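Local coordinates for protein GDP-L-fucose synthase (PDB 7M13) that makes GDP-D-glycero-L-gluco-heptose for the capsular polysaccharides of Campylobacter jejuni, acting as an NADPH-binding enzyme of the epimerase/dehydratase family, at residues 61-66 with 256-261. Sequence-based numbering, arbitrary orientation.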
ATOM      1  N   PRO B  61       3.913  10.034  24.064  1.00 13.53           N
ATOM      2  CA  PRO B  61       2.476   9.883  24.259  1.00 13.46           C
ATOM      3  C   PRO B  61       2.093   8.428  24.544  1.00 14.29           C
ATOM      4  O   PRO B  61       2.716   7.485  24.075  1.00 14.44           O
ATOM      5  CB  PRO B  61       1.866  10.406  22.953  1.00 14.12           C
ATOM      6  CG  PRO B  61       2.936  10.147  21.924  1.00 13.94           C
ATOM      7  CD  PRO B  61       4.243  10.352  22.662  1.00 13.64           C
ATOM      8  N   GLU B  62       1.036   8.236  25.333  1.00 12.93           N
ATOM      9  CA  GLU B  62       0.551   6.901  25.721  1.00 12.76           C
ATOM     10  C   GLU B  62      -0.543   6.421  24.763  1.00 12.49           C
ATOM     11  O   GLU B  62      -0.637   5.243  24.566  1.00 12.73           O
ATOM     12  CB  GLU B  62      -0.017   6.978  27.140  1.00 14.81           C
ATOM     13  CG  GLU B  62       1.049   7.252  28.197  1.00 15.24           C
ATOM     14  CD  GLU B  62       0.438   7.327  29.582  1.00 17.41           C
ATOM     15  OE1 GLU B  62       0.092   6.249  30.139  1.00 20.82           O
ATOM     16  OE2 GLU B  62       0.277   8.463  30.063  1.00 18.35           O
ATOM     17  N   TYR B  63      -1.276   7.341  24.164  1.00 11.96           N
ATOM     18  CA  TYR B  63      -2.431   7.071  23.271  1.00 11.88           C
ATOM     19  C   TYR B  63      -2.320   8.033  22.110  1.00 13.14           C
ATOM     20  O   TYR B  63      -1.952   9.216  22.268  1.00 13.53           O
ATOM     21  CB  TYR B  63      -3.764   7.244  24.015  1.00 12.54           C
ATOM     22  CG  TYR B  63      -3.891   6.214  25.090  1.00 12.81           C
ATOM     23  CD1 TYR B  63      -4.414   4.967  24.838  1.00 14.08           C
ATOM     24  CD2 TYR B  63      -3.491   6.488  26.384  1.00 13.30           C
ATOM     25  CE1 TYR B  63      -4.487   4.000  25.815  1.00 14.84           C
ATOM     26  CE2 TYR B  63      -3.553   5.532  27.380  1.00 13.18           C
ATOM     27  CZ  TYR B  63      -4.050   4.278  27.096  1.00 14.58           C
ATOM     28  OH  TYR B  63      -4.103   3.316  28.071  1.00 17.81           O
ATOM     29  N   VAL B  64      -2.615   7.551  20.906  1.00 11.11           N
ATOM     30  CA  VAL B  64      -2.542   8.350  19.673  1.00 11.32           C
ATOM     31  C   VAL B  64      -3.859   8.248  18.904  1.00 11.12           C
ATOM     32  O   VAL B  64      -4.352   7.111  18.652  1.00 12.25           O
ATOM     33  CB  VAL B  64      -1.371   7.860  18.800  1.00 11.29           C
ATOM     34  CG1 VAL B  64      -1.353   8.594  17.474  1.00 11.15           C
ATOM     35  CG2 VAL B  64      -0.023   8.008  19.524  1.00 11.83           C
ATOM     36  N   PHE B  65      -4.427   9.387  18.530  1.00 10.89           N
ATOM     37  CA  PHE B  65      -5.497   9.496  17.512  1.00 12.39           C
ATOM     38  C   PHE B  65      -4.902  10.087  16.266  1.00 13.14           C
ATOM     39  O   PHE B  65      -4.456  11.260  16.291  1.00 13.29           O
ATOM     40  CB  PHE B  65      -6.676  10.310  18.027  1.00 12.54           C
ATOM     41  CG  PHE B  65      -7.382   9.729  19.220  1.00 12.42           C
ATOM     42  CD1 PHE B  65      -8.469   8.886  19.047  1.00 12.89           C
ATOM     43  CD2 PHE B  65      -7.066  10.115  20.513  1.00 13.59           C
ATOM     44  CE1 PHE B  65      -9.144   8.342  20.124  1.00 13.28           C
ATOM     45  CE2 PHE B  65      -7.757   9.579  21.584  1.00 13.52           C
ATOM     46  CZ  PHE B  65      -8.822   8.731  21.388  1.00 13.02           C
ATOM     47  N   LEU B  66      -4.829   9.293  15.202  1.00 11.46           N
ATOM     48  CA  LEU B  66      -4.151   9.727  13.970  1.00 13.92           C
ATOM     49  C   LEU B  66      -5.201  10.290  13.024  1.00 13.92           C
ATOM     50  O   LEU B  66      -5.822   9.480  12.274  1.00 14.94           O
ATOM     51  CB  LEU B  66      -3.398   8.551  13.377  1.00 13.14           C
ATOM     52  CG  LEU B  66      -2.676   8.835  12.078  1.00 14.35           C
ATOM     53  CD1 LEU B  66      -1.913  10.154  12.142  1.00 13.57           C
ATOM     54  CD2 LEU B  66      -1.807   7.643  11.730  1.00 14.99           C
ATOM     55  N   TYR B 256     -14.617   5.288  22.564  1.00 12.09           N
ATOM     56  CA  TYR B 256     -15.127   3.957  22.940  1.00 13.61           C
ATOM     57  C   TYR B 256     -14.143   2.855  22.528  1.00 13.72           C
ATOM     58  O   TYR B 256     -13.911   1.887  23.264  1.00 13.15           O
ATOM     59  CB  TYR B 256     -16.490   3.711  22.293  1.00 14.29           C
ATOM     60  CG  TYR B 256     -17.063   2.374  22.632  1.00 15.35           C
ATOM     61  CD1 TYR B 256     -17.834   2.225  23.768  1.00 16.55           C
ATOM     62  CD2 TYR B 256     -16.839   1.259  21.834  1.00 15.50           C
ATOM     63  CE1 TYR B 256     -18.342   0.984  24.111  1.00 17.06           C
ATOM     64  CE2 TYR B 256     -17.327   0.016  22.178  1.00 17.54           C
ATOM     65  CZ  TYR B 256     -18.086  -0.114  23.324  1.00 17.53           C
ATOM     66  OH  TYR B 256     -18.605  -1.336  23.683  1.00 20.60           O
ATOM     67  N   THR B 257     -13.596   2.981  21.324  1.00 13.90           N
ATOM     68  CA  THR B 257     -12.588   2.028  20.815  1.00 13.65           C
ATOM     69  C   THR B 257     -11.409   2.015  21.768  1.00 13.53           C
ATOM     70  O   THR B 257     -10.990   0.947  22.166  1.00 13.27           O
ATOM     71  CB  THR B 257     -12.136   2.402  19.391  1.00 13.01           C
ATOM     72  OG1 THR B 257     -13.259   2.364  18.505  1.00 12.30           O
ATOM     73  CG2 THR B 257     -11.208   1.337  18.828  1.00 14.40           C
ATOM     74  N   MET B 258     -10.842   3.176  22.091  1.00 13.44           N
ATOM     75  CA  MET B 258      -9.693   3.201  23.020  1.00 15.26           C
ATOM     76  C   MET B 258     -10.059   2.468  24.310  1.00 14.47           C
ATOM     77  O   MET B 258      -9.235   1.712  24.836  1.00 14.31           O
ATOM     78  CB  MET B 258      -9.315   4.639  23.397  1.00 16.33           C
ATOM     79  CG  MET B 258      -8.615   5.365  22.339  1.00 16.57           C
ATOM     80  SD  MET B 258      -7.040   4.537  21.867  1.00 15.02           S
ATOM     81  CE  MET B 258      -6.265   5.910  21.024  1.00 14.78           C
ATOM     82  N   GLN B 259     -11.266   2.699  24.825  1.00 15.05           N
ATOM     83  CA  GLN B 259     -11.585   2.223  26.177  1.00 14.99           C
ATOM     84  C   GLN B 259     -12.036   0.772  26.165  1.00 18.74           C
ATOM     85  O   GLN B 259     -12.070   0.173  27.260  1.00 20.33           O
ATOM     86  CB  GLN B 259     -12.662   3.093  26.829  1.00 15.48           C
ATOM     87  CG  GLN B 259     -12.264   4.525  27.028  1.00 15.56           C
ATOM     88  CD  GLN B 259     -11.017   4.673  27.858  1.00 18.74           C
ATOM     89  OE1 GLN B 259      -9.925   4.336  27.422  1.00 21.04           O
ATOM     90  NE2 GLN B 259     -11.156   5.261  29.035  1.00 19.14           N
ATOM     91  N   ASN B 260     -12.438   0.210  25.018  1.00 15.44           N
ATOM     92  CA  ASN B 260     -13.204  -1.068  25.036  1.00 16.70           C
ATOM     93  C   ASN B 260     -12.745  -2.073  23.976  1.00 17.52           C
ATOM     94  O   ASN B 260     -13.028  -3.270  24.165  1.00 18.59           O
ATOM     95  CB  ASN B 260     -14.703  -0.835  24.835  1.00 17.32           C
ATOM     96  CG  ASN B 260     -15.297  -0.094  26.011  1.00 21.09           C
ATOM     97  OD1 ASN B 260     -15.469  -0.669  27.084  1.00 23.67           O
ATOM     98  ND2 ASN B 260     -15.499   1.199  25.848  1.00 17.77           N
ATOM     99  N   ILE B 261     -12.168  -1.644  22.856  1.00 15.85           N
ATOM    100  CA  ILE B 261     -11.946  -2.554  21.698  1.00 14.37           C
ATOM    101  C   ILE B 261     -10.446  -2.735  21.533  1.00 15.65           C
ATOM    102  O   ILE B 261      -9.744  -1.787  21.168  1.00 16.93           O
ATOM    103  CB  ILE B 261     -12.601  -2.017  20.423  1.00 14.14           C
ATOM    104  CG1 ILE B 261     -14.108  -1.856  20.587  1.00 14.90           C
ATOM    105  CG2 ILE B 261     -12.257  -2.955  19.267  1.00 15.07           C
ATOM    106  CD1 ILE B 261     -14.756  -1.150  19.439  1.00 15.72           C
TER
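With CG beside its backbone N (chi1 -75°) and the chain bent at chi2 (-60°), M258 sends its thioether from helix 247-260 to the strand 63-66, where the rings of Y63 and F65 receive it. Both rings leave the strand from the same kind of first torsion, CG opposite the carbonyl carbon. The M258 methyl CE lies over the centre of one face of the F65 ring, 3.9 Å from its centroid and only 13° off the normal, a well-formed CH-pi contact. Farther back along the same side chain, M258 CG meets the outer end of that ring, 3.5 Å from F65 CZ. The sulfur makes oblique Met-aromatic contacts with both rings: M258 SD is 5.1 Å from the F65 centroid and 4.0 Å from Y63 CD1, as the Y63 and M258 side chains pass in opposite directions. The methyl also reaches the strand backbone, M258 CE lying 3.3 Å from V64 O. No hydrogen bond links the two segments; on the helix side one buried methionine carries nearly all of the packing, with the axes of strand 63-66 and the helical segment 256-260 10.8 Å apart at closest. In this Rossmann-type domain the strand lies between the parallel strands 11-14 and 105-111. M258 also touches V107 of the latter, while K105 NZ hydrogen-bonds to the carbonyl oxygens of T257, M258 and I261, tying the C-terminal part of the helix and I261 to the sheet. F65 approaches the side chain of the NADP-binding F109, whereas V64 and L66 pack against helix 80-100, placing the strand between that helix and helix 247-260.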